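Local coordinates for De Novo Protein OR329 (Artificial gene, PDB 4HXT) that is a computationally designed protein of armadillo-like helical repeats with no established biological activity, probably made to self-assemble as a homo-oligomer, at residues Asn2-Leu7 with Arg24-Ile29; Thr56-Gln61 with Ser97-Val102; Glu89-Leu94 with Arg108-Ile113; Val186-Ala191 with Asp225-Lys230; Ser203-Ile208 with Glu237-Gly242. All blocks are in the same frame, centred on the assembly; numbering follows the deposited sequence.

Contact 1 (Asn2-Leu7 with Arg24-Ile29); sequences NDVEKL and RDLAEI
Leu7 and Leu26 are the pair whose CA atoms come nearest, 7.1 Å apart, where the segments of helix 3-10 and helix 16-30 run at 142° to each other with axes 10.5 Å apart, an arrangement closer to antiparallel than to perpendicular. Leu7 carries the contact. Its CB rests on Leu26 CD2 at 3.9 Å, the two side chains sliding past each other in opposite directions. Further out, Leu7 CD2 meets Ile29 CD1 tip to tip. At 3.4 Å these two methyl carbons are closer than ordinary van der Waals contact, and Leu7 has chi1 at -101°, off the staggered positions; the exact placing of this tip is therefore doubtful. The same CD2 also faces Asp25 CB, so the aspartate offers a carbon rather than its carboxylate. Val4 adds a looser touch through CG1, 4.3 Å from Leu26 CD2. Behind this apolar face the helix start is fastened by a capping box: Glu5 N donates to Asn2 OD1 at 2.7 Å, nearly along the C=O axis, and Asn2 N donates back to Glu5 OE1 at 2.9 Å through the anti lone pair of that oxygen. Ile40 of helix 34-42 touches Val4, Leu26 and Ile29, adding a third helix to the cluster. Two consecutive helices packed by leucine and isoleucine, with the following helix lying against both, illustrate how the N-terminal end of an armadillo-like alpha-solenoid is built.

Contact 2 (Thr56-Gln61 with Ser97-Val102); sequences TDSEVQ and STDSEV
Asp99 turns its CG anti to the backbone N (chi1 177°), which places that carbon next to Ser58, while Val102 holds CG2 beside its backbone N, facing Ser58 and Gln61. Across the contact Asp99 OD1 lies 3.6 Å from Ser58 CB. Val102 CG2 sits 3.6 Å from Ser58 O and somewhat farther from Gln61 CB. The other oxygen of Asp99 serves as the N-cap: OD2 accepts from Val102 N at 2.9 Å, met on its anti side and 34° out of the carboxylate plane, with a weak second bond from Glu101 N. Just before it, Ser97 OG takes the amide of Asp99 in an ST turn. The polar bridge is a water that donates to Gln61 OE1 at 2.7 Å and is hydrogen-bonded to Ser97 OG at 2.6 Å; Gln61 NE2 is turned instead to Leu53 O. Glu59 OE2 comes within 4.4 Å of Asp99 OD1, a like-charge approach that the helix N-terminus at Asp99 probably offsets in part. Asp57, which accepts from Glu59 N, caps the other helix. Two capped helix starts lie side by side here, one in each of two successive armadillo-like repeat ranges, as expected of a stacked helical repeat.

Contact 3 (Glu89-Leu94 with Arg108-Ile113); sequences EVLVKL and RALANI
Leu91 packs onto Ala109, Leu110 and Ile113 in a contact that is apolar throughout. Its CG stands anti to the carbonyl carbon (chi1 -70°), and from there CD1 reaches Ile113 CD1 at 3.7 Å and Ala109 CB at 3.9 Å. The small alanine methyl thus receives the leucine tip, while the leucine and isoleucine chains cross obliquely. Nearer the backbone, Leu91 CB lies 4.0 Å from Leu110 CG, and Leu110 CD2 comes equally close to that CB. Val92 joins through CG2, 4.1 Å from Leu110 CD1, the two side chains crossing at about a right angle. Leu110 thus meets Leu91 through CG and CD2 and Val92 through CD1.

The two helical segments have axes 10.1 Å apart and run at 139° to each other, the CA atoms of Leu91 and Leu110 being the nearest pair.

Polar interactions lie on other faces of helix 100-113. Asn112 accepts from Arg150 through OD1 and donates to Ala69 O through ND2, so both ends of this buried amide are engaged by neighbouring helices. Ile124 of helix 118-126 covers Leu110 and Ile113 in turn. Both segments belong to one armadillo-like repeat, and the roughly antiparallel, steeply crossed pair with its leucine core is the hydrophobic packing by which the helices of such a repeat are joined.

Contact 4 (Val186-Ala191 with Asp225-Lys230); sequences VQKEAA and DSEVQK
The carboxylate of Asp225 meets Lys188 and the start of its own helix through its oxygens: CG and CD of the lysine lie off the oxygen end, to one side of the carboxylate plane, with CE 3.9 Å from OD2, while Val228 N approaches OD2 at the edge, through the anti lone pair, at 2.9 Å. Beside the second flat group, the amide of Gln187, Val228 CG2 stands to one side of the plane, next to OE1 and 3.9 Å from it; NE2 of Gln187 is taken by Leu179 O. This is the side-by-side stacking of corresponding helices in successive armadillo-like repeats: the axes of the segments of helix 184-197 and helix 226-241 approach to 8.9 Å at only 18°, the CA atoms of Lys188 and Val228 being nearest. Lys188 does most of the joining. Its CG rests on Val228 CG2 at 3.7 Å, and a bend at chi3 (69°) swings CE against the aliphatic part of Glu227, whose CG is 3.4 Å away. The side chain crosses its three partners at about a right angle, draping the neighbouring helix start. Its ammonium stays beyond salt-bridge distance, NZ lying 4.3 Å from Asp225 OD1, so the attraction is probably a general electrostatic one. An alanine in place of Asp225 would probably leave Val228 N without its capping acceptor and Lys188 without that nearby negative charge. Leu220 touches both Gln187 and Val228. Glu227, though brushed by Lys188 along its carbons, sends its charge the other way: OE1 forms a salt bridge with Lys230 NZ at 3.6 Å.

Contact 5 (Ser203-Ile208 with Glu237-Gly242); sequences SAIKAI and ENIKSG
Ile205 touches the end of helix 226-241 with each of its branches. CG1 lies against Gly242 O at 3.6 Å, CG2 meets Ile239 CG2 at 4.0 Å, and CD1, placed by a chi2 of -61°, comes over the backbone at Ile239 CA, also 4.0 Å away. One turn on, Ile208 CG2 packs on Ile239 CD1 at 3.9 Å, so Ile239 is gripped at two methyls. An alanine in place of Ile205 would probably open a gap beside Ile239 and leave Gly242 and the helix end less firmly seated.

The next shell fixes these groups. Gly242 leaves the helix with a positive phi (86°), a conformation in which a CB would jam against the preceding carbonyl, and its O is held by Thr202 OG1. Asn238 anchors the helix through ND2 to Ala195 O, while Val214 and Leu217 cover Ile239. The axes of the helical segments approach to 9.9 Å at 119°. Beyond them, Lys80 of the second subunit makes a weak hydrogen bond to Ser241 O.

With no hydrogen bond passing directly between the segments, cohesion across them rests on the fit of methyl groups, and Gly242 O, which Ile205 touches, has its hydrogen bond from Thr202 OG1 instead.

In the fold
The five contacts sample one solenoid from end to end. Contact 3, about 6 Å from the chain centre, is the buried one; contacts 1, 2 and 4 are surface contacts, and contact 5 is partly buried. Contacts 1, 3 and 5 join helices at wide angles through aliphatic side chains. Contacts 2 and 4 instead bring helix starts beside neighbouring helices, and there capping aspartates, charges and, in contact 2, a water enter. Contacts 2 and 3 share helix 100-113 and touch, Val102 against Leu94; contacts 4 and 5 share helix 226-241 without touching. Contacts 1 and 5, with centres about 46 Å apart, lie on opposite sides of the chain's centre.

Contact 1 (Asn2-Leu7 with Arg24-Ile29)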
# COMPACT_ATOMS: atom_id res chain seq x y z
N ASN A 2 -15.58 -0.10 34.04
CA ASN A 2 -16.77 -0.41 33.27
C ASN A 2 -16.74 -1.93 33.03
O ASN A 2 -15.79 -2.60 33.41
CB ASN A 2 -16.78 0.34 31.94
CG ASN A 2 -15.51 0.14 31.13
OD1 ASN A 2 -15.07 -0.99 30.92
ND2 ASN A 2 -14.92 1.24 30.68
N ASP A 3 -17.78 -2.45 32.38
CA ASP A 3 -17.88 -3.88 32.12
C ASP A 3 -16.70 -4.48 31.36
O ASP A 3 -16.23 -5.57 31.69
CB ASP A 3 -19.19 -4.17 31.38
CG ASP A 3 -20.40 -4.12 32.31
OD1 ASP A 3 -20.38 -3.33 33.28
OD2 ASP A 3 -21.38 -4.86 32.05
N VAL A 4 -16.21 -3.78 30.34
CA VAL A 4 -15.09 -4.29 29.56
C VAL A 4 -13.83 -4.31 30.40
O VAL A 4 -13.05 -5.26 30.35
CB VAL A 4 -14.85 -3.43 28.30
CG1 VAL A 4 -13.57 -3.86 27.61
CG2 VAL A 4 -16.01 -3.56 27.35
N GLU A 5 -13.63 -3.26 31.20
CA GLU A 5 -12.45 -3.18 32.05
C GLU A 5 -12.44 -4.31 33.07
O GLU A 5 -11.37 -4.79 33.45
CB GLU A 5 -12.40 -1.82 32.74
CG GLU A 5 -12.21 -0.67 31.75
CD GLU A 5 -12.14 0.68 32.41
OE1 GLU A 5 -13.15 1.09 33.03
OE2 GLU A 5 -11.08 1.33 32.31
N LYS A 6 -13.62 -4.75 33.50
CA LYS A 6 -13.72 -5.84 34.46
C LYS A 6 -13.30 -7.15 33.79
O LYS A 6 -12.56 -7.94 34.38
CB LYS A 6 -15.14 -5.94 35.00
CG LYS A 6 -15.50 -4.82 35.96
CD LYS A 6 -16.90 -4.98 36.53
CE LYS A 6 -17.16 -3.93 37.61
NZ LYS A 6 -18.55 -3.99 38.17
N LEU A 7 -13.76 -7.38 32.57
CA LEU A 7 -13.39 -8.58 31.82
C LEU A 7 -11.88 -8.64 31.64
O LEU A 7 -11.26 -9.69 31.84
CB LEU A 7 -14.05 -8.56 30.45
CG LEU A 7 -15.31 -9.40 30.22
CD1 LEU A 7 -16.16 -9.46 31.47
CD2 LEU A 7 -16.10 -8.81 29.05
N ARG A 24 -13.01 -15.37 26.13
CA ARG A 24 -14.11 -15.79 25.28
C ARG A 24 -15.17 -14.69 25.23
O ARG A 24 -15.68 -14.36 24.16
CB ARG A 24 -14.70 -17.11 25.80
CG ARG A 24 -15.52 -17.87 24.77
CD ARG A 24 -15.44 -19.37 25.00
NE ARG A 24 -15.90 -19.79 26.33
CZ ARG A 24 -15.09 -20.20 27.31
NH1 ARG A 24 -13.78 -20.24 27.12
NH2 ARG A 24 -15.60 -20.58 28.47
N ASP A 25 -15.49 -14.11 26.38
CA ASP A 25 -16.48 -13.04 26.41
C ASP A 25 -15.97 -11.82 25.65
O ASP A 25 -16.73 -11.14 24.98
CB ASP A 25 -16.83 -12.65 27.85
CG ASP A 25 -17.56 -13.75 28.60
OD1 ASP A 25 -18.40 -14.43 27.97
OD2 ASP A 25 -17.31 -13.93 29.81
N LEU A 26 -14.67 -11.56 25.74
CA LEU A 26 -14.09 -10.43 25.03
C LEU A 26 -14.13 -10.70 23.53
O LEU A 26 -14.35 -9.79 22.73
CB LEU A 26 -12.66 -10.17 25.50
CG LEU A 26 -12.54 -9.45 26.85
CD1 LEU A 26 -11.11 -9.49 27.36
CD2 LEU A 26 -13.01 -8.01 26.68
N ALA A 27 -13.91 -11.95 23.14
CA ALA A 27 -13.94 -12.33 21.73
C ALA A 27 -15.35 -12.06 21.18
O ALA A 27 -15.51 -11.51 20.09
CB ALA A 27 -13.58 -13.80 21.57
N GLU A 28 -16.36 -12.46 21.95
CA GLU A 28 -17.75 -12.24 21.55
C GLU A 28 -18.04 -10.75 21.42
O GLU A 28 -18.66 -10.31 20.46
CB GLU A 28 -18.70 -12.89 22.56
CG GLU A 28 -19.08 -14.32 22.22
CD GLU A 28 -19.34 -15.18 23.44
OE1 GLU A 28 -20.12 -14.77 24.32
OE2 GLU A 28 -18.76 -16.29 23.51
N ILE A 29 -17.58 -9.98 22.40
CA ILE A 29 -17.79 -8.54 22.38
C ILE A 29 -17.09 -7.93 21.16
O ILE A 29 -17.60 -6.99 20.54
CB ILE A 29 -17.23 -7.87 23.66
CG1 ILE A 29 -18.05 -8.31 24.88
CG2 ILE A 29 -17.27 -6.35 23.51
CD1 ILE A 29 -17.61 -7.67 26.18

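Contact 2 (Thr56-Gln61 with Ser97-Val102)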
# COMPACT_ATOMS: atom_id res chain seq x y z
N THR A 56 0.85 -21.16 29.10
CA THR A 56 1.28 -22.54 28.88
C THR A 56 0.05 -23.39 28.59
O THR A 56 0.16 -24.52 28.11
CB THR A 56 2.00 -23.13 30.11
OG1 THR A 56 1.21 -22.89 31.28
CG2 THR A 56 3.37 -22.50 30.28
N ASP A 57 -1.13 -22.84 28.87
CA ASP A 57 -2.37 -23.55 28.63
C ASP A 57 -2.92 -23.25 27.24
O ASP A 57 -3.44 -22.17 26.99
CB ASP A 57 -3.40 -23.17 29.70
CG ASP A 57 -4.69 -23.94 29.57
OD1 ASP A 57 -4.80 -24.76 28.64
OD2 ASP A 57 -5.60 -23.71 30.39
N SER A 58 -2.83 -24.22 26.34
CA SER A 58 -3.31 -24.04 24.97
C SER A 58 -4.74 -23.52 24.90
O SER A 58 -5.10 -22.81 23.97
CB SER A 58 -3.21 -25.35 24.19
OG SER A 58 -1.86 -25.72 24.00
N GLU A 59 -5.55 -23.89 25.89
CA GLU A 59 -6.94 -23.43 25.90
C GLU A 59 -6.98 -21.91 26.06
O GLU A 59 -7.81 -21.25 25.44
CB GLU A 59 -7.71 -24.10 27.04
CG GLU A 59 -7.87 -25.59 26.88
CD GLU A 59 -8.47 -25.96 25.53
OE1 GLU A 59 -9.60 -25.50 25.25
OE2 GLU A 59 -7.81 -26.70 24.77
N VAL A 60 -6.09 -21.38 26.89
CA VAL A 60 -6.03 -19.94 27.11
C VAL A 60 -5.48 -19.26 25.86
O VAL A 60 -5.98 -18.23 25.43
CB VAL A 60 -5.14 -19.60 28.31
CG1 VAL A 60 -4.98 -18.08 28.43
CG2 VAL A 60 -5.75 -20.17 29.59
N GLN A 61 -4.43 -19.85 25.28
CA GLN A 61 -3.83 -19.31 24.07
C GLN A 61 -4.86 -19.20 22.95
O GLN A 61 -4.98 -18.16 22.31
CB GLN A 61 -2.70 -20.21 23.58
CG GLN A 61 -1.49 -20.28 24.48
CD GLN A 61 -0.41 -21.13 23.87
OE1 GLN A 61 -0.63 -22.30 23.56
NE2 GLN A 61 0.77 -20.55 23.67
N SER A 97 2.17 -23.97 16.73
CA SER A 97 1.67 -24.70 17.89
C SER A 97 1.25 -26.08 17.42
O SER A 97 0.79 -26.24 16.29
CB SER A 97 0.46 -23.98 18.47
OG SER A 97 -0.21 -24.81 19.41
N THR A 98 1.40 -27.09 18.28
CA THR A 98 0.98 -28.44 17.92
C THR A 98 -0.54 -28.53 18.05
O THR A 98 -1.16 -29.48 17.58
CB THR A 98 1.61 -29.50 18.85
OG1 THR A 98 1.41 -29.12 20.21
CG2 THR A 98 3.10 -29.65 18.56
N ASP A 99 -1.13 -27.53 18.71
CA ASP A 99 -2.58 -27.48 18.89
C ASP A 99 -3.19 -26.78 17.69
O ASP A 99 -2.97 -25.58 17.47
CB ASP A 99 -2.91 -26.72 20.18
CG ASP A 99 -4.40 -26.56 20.41
OD1 ASP A 99 -4.89 -26.99 21.47
OD2 ASP A 99 -5.07 -26.00 19.52
N SER A 100 -3.99 -27.52 16.92
CA SER A 100 -4.60 -27.02 15.69
C SER A 100 -5.50 -25.80 15.84
O SER A 100 -5.55 -24.96 14.94
CB SER A 100 -5.38 -28.15 14.99
OG SER A 100 -6.47 -28.62 15.78
N GLU A 101 -6.21 -25.70 16.96
CA GLU A 101 -7.09 -24.56 17.19
C GLU A 101 -6.26 -23.30 17.41
O GLU A 101 -6.63 -22.21 16.98
CB GLU A 101 -7.99 -24.84 18.40
CG GLU A 101 -9.29 -24.06 18.40
CD GLU A 101 -10.10 -24.28 17.12
OE1 GLU A 101 -10.23 -25.44 16.68
OE2 GLU A 101 -10.61 -23.28 16.57
N VAL A 102 -5.12 -23.45 18.09
CA VAL A 102 -4.24 -22.32 18.34
C VAL A 102 -3.69 -21.86 16.99
O VAL A 102 -3.62 -20.67 16.71
CB VAL A 102 -3.06 -22.72 19.26
CG1 VAL A 102 -2.03 -21.60 19.33
CG2 VAL A 102 -3.58 -23.04 20.66
O HOH W 1 0.49 -23.93 21.78

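Contact 3 (Glu89-Leu94 with Arg108-Ile113)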
# COMPACT_ATOMS: atom_id res chain seq x y z
N GLU A 89 4.64 -10.81 16.37
CA GLU A 89 5.75 -11.73 16.59
C GLU A 89 5.26 -12.95 17.38
O GLU A 89 5.65 -14.08 17.09
CB GLU A 89 6.87 -11.00 17.35
CG GLU A 89 8.19 -11.74 17.47
CD GLU A 89 8.19 -12.81 18.54
OE1 GLU A 89 7.55 -12.60 19.60
OE2 GLU A 89 8.84 -13.86 18.35
N VAL A 90 4.40 -12.72 18.36
CA VAL A 90 3.87 -13.81 19.18
C VAL A 90 2.90 -14.68 18.39
O VAL A 90 2.94 -15.91 18.49
CB VAL A 90 3.16 -13.26 20.43
CG1 VAL A 90 2.83 -14.40 21.39
CG2 VAL A 90 4.04 -12.22 21.12
N LEU A 91 2.04 -14.06 17.60
CA LEU A 91 1.08 -14.83 16.80
C LEU A 91 1.83 -15.69 15.80
O LEU A 91 1.41 -16.81 15.50
CB LEU A 91 0.12 -13.89 16.07
CG LEU A 91 -0.89 -13.15 16.95
CD1 LEU A 91 -1.55 -12.05 16.13
CD2 LEU A 91 -1.93 -14.13 17.49
N VAL A 92 2.93 -15.16 15.27
CA VAL A 92 3.73 -15.91 14.32
C VAL A 92 4.27 -17.17 15.00
O VAL A 92 4.28 -18.24 14.40
CB VAL A 92 4.90 -15.05 13.78
CG1 VAL A 92 5.90 -15.92 13.03
CG2 VAL A 92 4.36 -13.96 12.85
N LYS A 93 4.69 -17.04 16.25
CA LYS A 93 5.20 -18.20 16.97
C LYS A 93 4.09 -19.24 17.20
O LYS A 93 4.34 -20.44 17.09
CB LYS A 93 5.80 -17.80 18.32
CG LYS A 93 6.49 -18.97 19.00
CD LYS A 93 7.17 -18.58 20.30
CE LYS A 93 8.04 -19.72 20.81
NZ LYS A 93 7.28 -21.00 20.93
N LEU A 94 2.88 -18.78 17.49
CA LEU A 94 1.76 -19.69 17.72
C LEU A 94 1.33 -20.43 16.46
O LEU A 94 0.61 -21.44 16.53
CB LEU A 94 0.57 -18.93 18.31
CG LEU A 94 0.53 -18.81 19.84
CD1 LEU A 94 1.88 -18.35 20.37
CD2 LEU A 94 -0.56 -17.83 20.24
N ARG A 108 -5.79 -16.92 11.62
CA ARG A 108 -6.93 -16.06 11.34
C ARG A 108 -6.64 -14.64 11.81
O ARG A 108 -7.00 -13.67 11.14
CB ARG A 108 -8.19 -16.59 12.03
CG ARG A 108 -9.44 -15.76 11.73
CD ARG A 108 -10.71 -16.47 12.18
NE ARG A 108 -10.88 -16.46 13.63
CZ ARG A 108 -11.41 -15.45 14.33
NH1 ARG A 108 -11.82 -14.35 13.71
NH2 ARG A 108 -11.53 -15.55 15.64
N ALA A 109 -5.97 -14.51 12.95
CA ALA A 109 -5.64 -13.18 13.47
C ALA A 109 -4.66 -12.48 12.52
O ALA A 109 -4.80 -11.30 12.22
CB ALA A 109 -5.02 -13.29 14.86
N LEU A 110 -3.65 -13.23 12.07
CA LEU A 110 -2.66 -12.67 11.16
C LEU A 110 -3.31 -12.30 9.84
O LEU A 110 -2.98 -11.28 9.24
CB LEU A 110 -1.52 -13.67 10.96
CG LEU A 110 -0.58 -13.77 12.17
CD1 LEU A 110 0.43 -14.88 11.98
CD2 LEU A 110 0.12 -12.43 12.36
N ALA A 111 -4.26 -13.13 9.39
CA ALA A 111 -4.96 -12.85 8.14
C ALA A 111 -5.72 -11.53 8.27
O ALA A 111 -5.70 -10.70 7.36
CB ALA A 111 -5.93 -13.99 7.81
N ASN A 112 -6.39 -11.33 9.41
CA ASN A 112 -7.14 -10.10 9.63
C ASN A 112 -6.21 -8.90 9.77
O ASN A 112 -6.50 -7.82 9.26
CB ASN A 112 -8.04 -10.22 10.86
CG ASN A 112 -9.16 -11.22 10.66
OD1 ASN A 112 -9.37 -11.70 9.55
ND2 ASN A 112 -9.89 -11.52 11.73
N ILE A 113 -5.10 -9.10 10.45
CA ILE A 113 -4.13 -8.03 10.61
C ILE A 113 -3.65 -7.63 9.21
O ILE A 113 -3.53 -6.45 8.89
CB ILE A 113 -2.91 -8.49 11.46
CG1 ILE A 113 -3.34 -8.63 12.93
CG2 ILE A 113 -1.76 -7.51 11.33
CD1 ILE A 113 -2.30 -9.31 13.83

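Contact 4 (Val186-Ala191 with Asp225-Lys230)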
# COMPACT_ATOMS: atom_id res chain seq x y z
N VAL A 186 -10.05 -23.22 0.09
CA VAL A 186 -8.60 -23.16 -0.09
C VAL A 186 -8.25 -22.72 -1.51
O VAL A 186 -7.39 -21.87 -1.72
CB VAL A 186 -7.95 -24.53 0.18
CG1 VAL A 186 -6.49 -24.53 -0.24
CG2 VAL A 186 -8.06 -24.87 1.66
N GLN A 187 -8.95 -23.30 -2.48
CA GLN A 187 -8.73 -22.98 -3.88
C GLN A 187 -9.01 -21.51 -4.16
O GLN A 187 -8.25 -20.83 -4.85
CB GLN A 187 -9.62 -23.87 -4.74
CG GLN A 187 -9.48 -23.67 -6.23
CD GLN A 187 -10.36 -24.63 -7.01
OE1 GLN A 187 -11.56 -24.73 -6.76
NE2 GLN A 187 -9.77 -25.35 -7.96
N LYS A 188 -10.12 -21.01 -3.62
CA LYS A 188 -10.50 -19.62 -3.80
C LYS A 188 -9.42 -18.67 -3.26
O LYS A 188 -9.05 -17.70 -3.91
CB LYS A 188 -11.85 -19.36 -3.12
CG LYS A 188 -12.96 -20.27 -3.64
CD LYS A 188 -14.24 -20.20 -2.81
CE LYS A 188 -14.94 -18.87 -2.96
NZ LYS A 188 -16.25 -18.86 -2.24
N GLU A 189 -8.93 -18.96 -2.06
CA GLU A 189 -7.89 -18.13 -1.45
C GLU A 189 -6.57 -18.22 -2.21
O GLU A 189 -5.84 -17.23 -2.33
CB GLU A 189 -7.66 -18.55 0.01
CG GLU A 189 -8.85 -18.34 0.94
CD GLU A 189 -9.22 -16.87 1.10
OE1 GLU A 189 -8.43 -15.99 0.71
OE2 GLU A 189 -10.32 -16.61 1.64
N ALA A 190 -6.25 -19.41 -2.70
CA ALA A 190 -5.01 -19.60 -3.45
C ALA A 190 -5.08 -18.80 -4.75
O ALA A 190 -4.10 -18.20 -5.16
CB ALA A 190 -4.80 -21.08 -3.74
N ALA A 191 -6.25 -18.80 -5.38
CA ALA A 191 -6.44 -18.07 -6.63
C ALA A 191 -6.34 -16.56 -6.39
O ALA A 191 -5.75 -15.84 -7.19
CB ALA A 191 -7.79 -18.41 -7.25
N ASP A 225 -17.01 -22.58 -9.99
CA ASP A 225 -17.03 -21.60 -8.91
C ASP A 225 -16.66 -20.24 -9.51
O ASP A 225 -15.51 -20.02 -9.88
CB ASP A 225 -16.01 -21.98 -7.83
CG ASP A 225 -16.09 -21.09 -6.60
OD1 ASP A 225 -16.75 -21.48 -5.62
OD2 ASP A 225 -15.51 -19.98 -6.63
N SER A 226 -17.64 -19.35 -9.60
CA SER A 226 -17.43 -18.02 -10.18
C SER A 226 -16.32 -17.20 -9.52
O SER A 226 -15.65 -16.41 -10.19
CB SER A 226 -18.73 -17.23 -10.16
OG SER A 226 -19.18 -17.01 -8.84
N GLU A 227 -16.14 -17.36 -8.21
CA GLU A 227 -15.11 -16.61 -7.50
C GLU A 227 -13.73 -17.07 -7.98
O GLU A 227 -12.83 -16.26 -8.17
CB GLU A 227 -15.24 -16.83 -5.99
CG GLU A 227 -14.03 -16.41 -5.16
CD GLU A 227 -13.69 -14.94 -5.29
OE1 GLU A 227 -14.56 -14.16 -5.74
OE2 GLU A 227 -12.55 -14.56 -4.93
N VAL A 228 -13.57 -18.38 -8.16
CA VAL A 228 -12.31 -18.93 -8.64
C VAL A 228 -12.07 -18.43 -10.06
O VAL A 228 -10.97 -18.01 -10.41
CB VAL A 228 -12.32 -20.46 -8.65
CG1 VAL A 228 -11.01 -20.99 -9.24
CG2 VAL A 228 -12.51 -21.00 -7.25
N GLN A 229 -13.12 -18.47 -10.88
CA GLN A 229 -13.01 -18.00 -12.25
C GLN A 229 -12.60 -16.55 -12.26
O GLN A 229 -11.69 -16.16 -12.98
CB GLN A 229 -14.35 -18.12 -12.98
CG GLN A 229 -14.78 -19.52 -13.34
CD GLN A 229 -16.08 -19.52 -14.12
OE1 GLN A 229 -17.13 -19.14 -13.60
NE2 GLN A 229 -16.02 -19.93 -15.38
N LYS A 230 -13.30 -15.74 -11.47
CA LYS A 230 -13.03 -14.32 -11.40
C LYS A 230 -11.58 -14.04 -10.99
O LYS A 230 -10.94 -13.16 -11.56
CB LYS A 230 -13.98 -13.64 -10.41
CG LYS A 230 -13.81 -12.13 -10.33
CD LYS A 230 -14.91 -11.47 -9.51
CE LYS A 230 -14.86 -11.88 -8.04
NZ LYS A 230 -15.92 -11.20 -7.24

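Contact 5 (Ser203-Ile208 with Glu237-Gly242)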
# COMPACT_ATOMS: atom_id res chain seq x y z
N SER A 203 9.30 -9.83 -11.27
CA SER A 203 9.97 -11.01 -10.73
C SER A 203 8.95 -12.00 -10.15
O SER A 203 9.18 -13.20 -10.15
CB SER A 203 10.96 -10.61 -9.64
OG SER A 203 10.31 -9.94 -8.58
N ALA A 204 7.83 -11.47 -9.66
CA ALA A 204 6.78 -12.32 -9.10
C ALA A 204 6.06 -13.03 -10.25
O ALA A 204 5.66 -14.18 -10.11
CB ALA A 204 5.80 -11.48 -8.29
N ILE A 205 5.90 -12.33 -11.37
CA ILE A 205 5.25 -12.92 -12.54
C ILE A 205 6.10 -14.08 -13.02
O ILE A 205 5.60 -15.16 -13.35
CB ILE A 205 5.11 -11.90 -13.70
CG1 ILE A 205 4.26 -10.71 -13.25
CG2 ILE A 205 4.49 -12.57 -14.93
CD1 ILE A 205 2.86 -11.08 -12.84
N LYS A 206 7.41 -13.86 -13.06
CA LYS A 206 8.36 -14.88 -13.49
C LYS A 206 8.22 -16.14 -12.62
O LYS A 206 8.25 -17.26 -13.12
CB LYS A 206 9.77 -14.29 -13.40
CG LYS A 206 10.87 -15.17 -13.93
CD LYS A 206 11.49 -16.00 -12.83
CE LYS A 206 12.85 -16.53 -13.26
NZ LYS A 206 13.48 -17.32 -12.17
N ALA A 207 8.05 -15.95 -11.31
CA ALA A 207 7.90 -17.08 -10.39
C ALA A 207 6.62 -17.86 -10.74
O ALA A 207 6.61 -19.10 -10.76
CB ALA A 207 7.84 -16.59 -8.95
N ILE A 208 5.55 -17.13 -11.01
CA ILE A 208 4.28 -17.76 -11.38
C ILE A 208 4.46 -18.57 -12.66
O ILE A 208 4.01 -19.71 -12.76
CB ILE A 208 3.17 -16.71 -11.59
CG1 ILE A 208 2.85 -16.03 -10.26
CG2 ILE A 208 1.92 -17.37 -12.18
CD1 ILE A 208 1.84 -14.92 -10.37
N GLU A 237 -4.86 -11.69 -16.44
CA GLU A 237 -4.69 -10.35 -16.99
C GLU A 237 -3.46 -9.66 -16.38
O GLU A 237 -2.75 -8.93 -17.07
CB GLU A 237 -5.93 -9.49 -16.76
CG GLU A 237 -6.92 -9.55 -17.91
CD GLU A 237 -7.89 -8.39 -17.91
OE1 GLU A 237 -8.83 -8.41 -17.09
OE2 GLU A 237 -7.71 -7.46 -18.71
N ASN A 238 -3.23 -9.88 -15.09
CA ASN A 238 -2.06 -9.27 -14.46
C ASN A 238 -0.80 -9.87 -15.06
O ASN A 238 0.16 -9.16 -15.36
CB ASN A 238 -2.09 -9.48 -12.94
CG ASN A 238 -3.13 -8.62 -12.26
OD1 ASN A 238 -3.59 -7.64 -12.84
ND2 ASN A 238 -3.50 -8.98 -11.04
N ILE A 239 -0.81 -11.18 -15.26
CA ILE A 239 0.33 -11.86 -15.84
C ILE A 239 0.62 -11.31 -17.24
O ILE A 239 1.78 -11.13 -17.62
CB ILE A 239 0.08 -13.37 -15.92
CG1 ILE A 239 -0.03 -13.94 -14.49
CG2 ILE A 239 1.18 -14.05 -16.71
CD1 ILE A 239 -0.49 -15.38 -14.43
N LYS A 240 -0.44 -11.04 -17.99
CA LYS A 240 -0.31 -10.50 -19.33
C LYS A 240 0.38 -9.14 -19.33
O LYS A 240 1.11 -8.81 -20.26
CB LYS A 240 -1.70 -10.36 -19.99
CG LYS A 240 -1.67 -9.74 -21.38
CD LYS A 240 -0.85 -10.58 -22.36
CE LYS A 240 -0.86 -9.99 -23.76
NZ LYS A 240 -0.32 -8.60 -23.80
N SER A 241 0.16 -8.34 -18.29
CA SER A 241 0.79 -7.03 -18.22
C SER A 241 2.27 -7.18 -17.89
O SER A 241 3.06 -6.27 -18.15
CB SER A 241 0.10 -6.16 -17.16
OG SER A 241 0.54 -6.50 -15.86
N GLY A 242 2.65 -8.32 -17.33
CA GLY A 242 4.04 -8.57 -17.01
C GLY A 242 4.54 -8.06 -15.67
O GLY A 242 5.73 -8.21 -15.36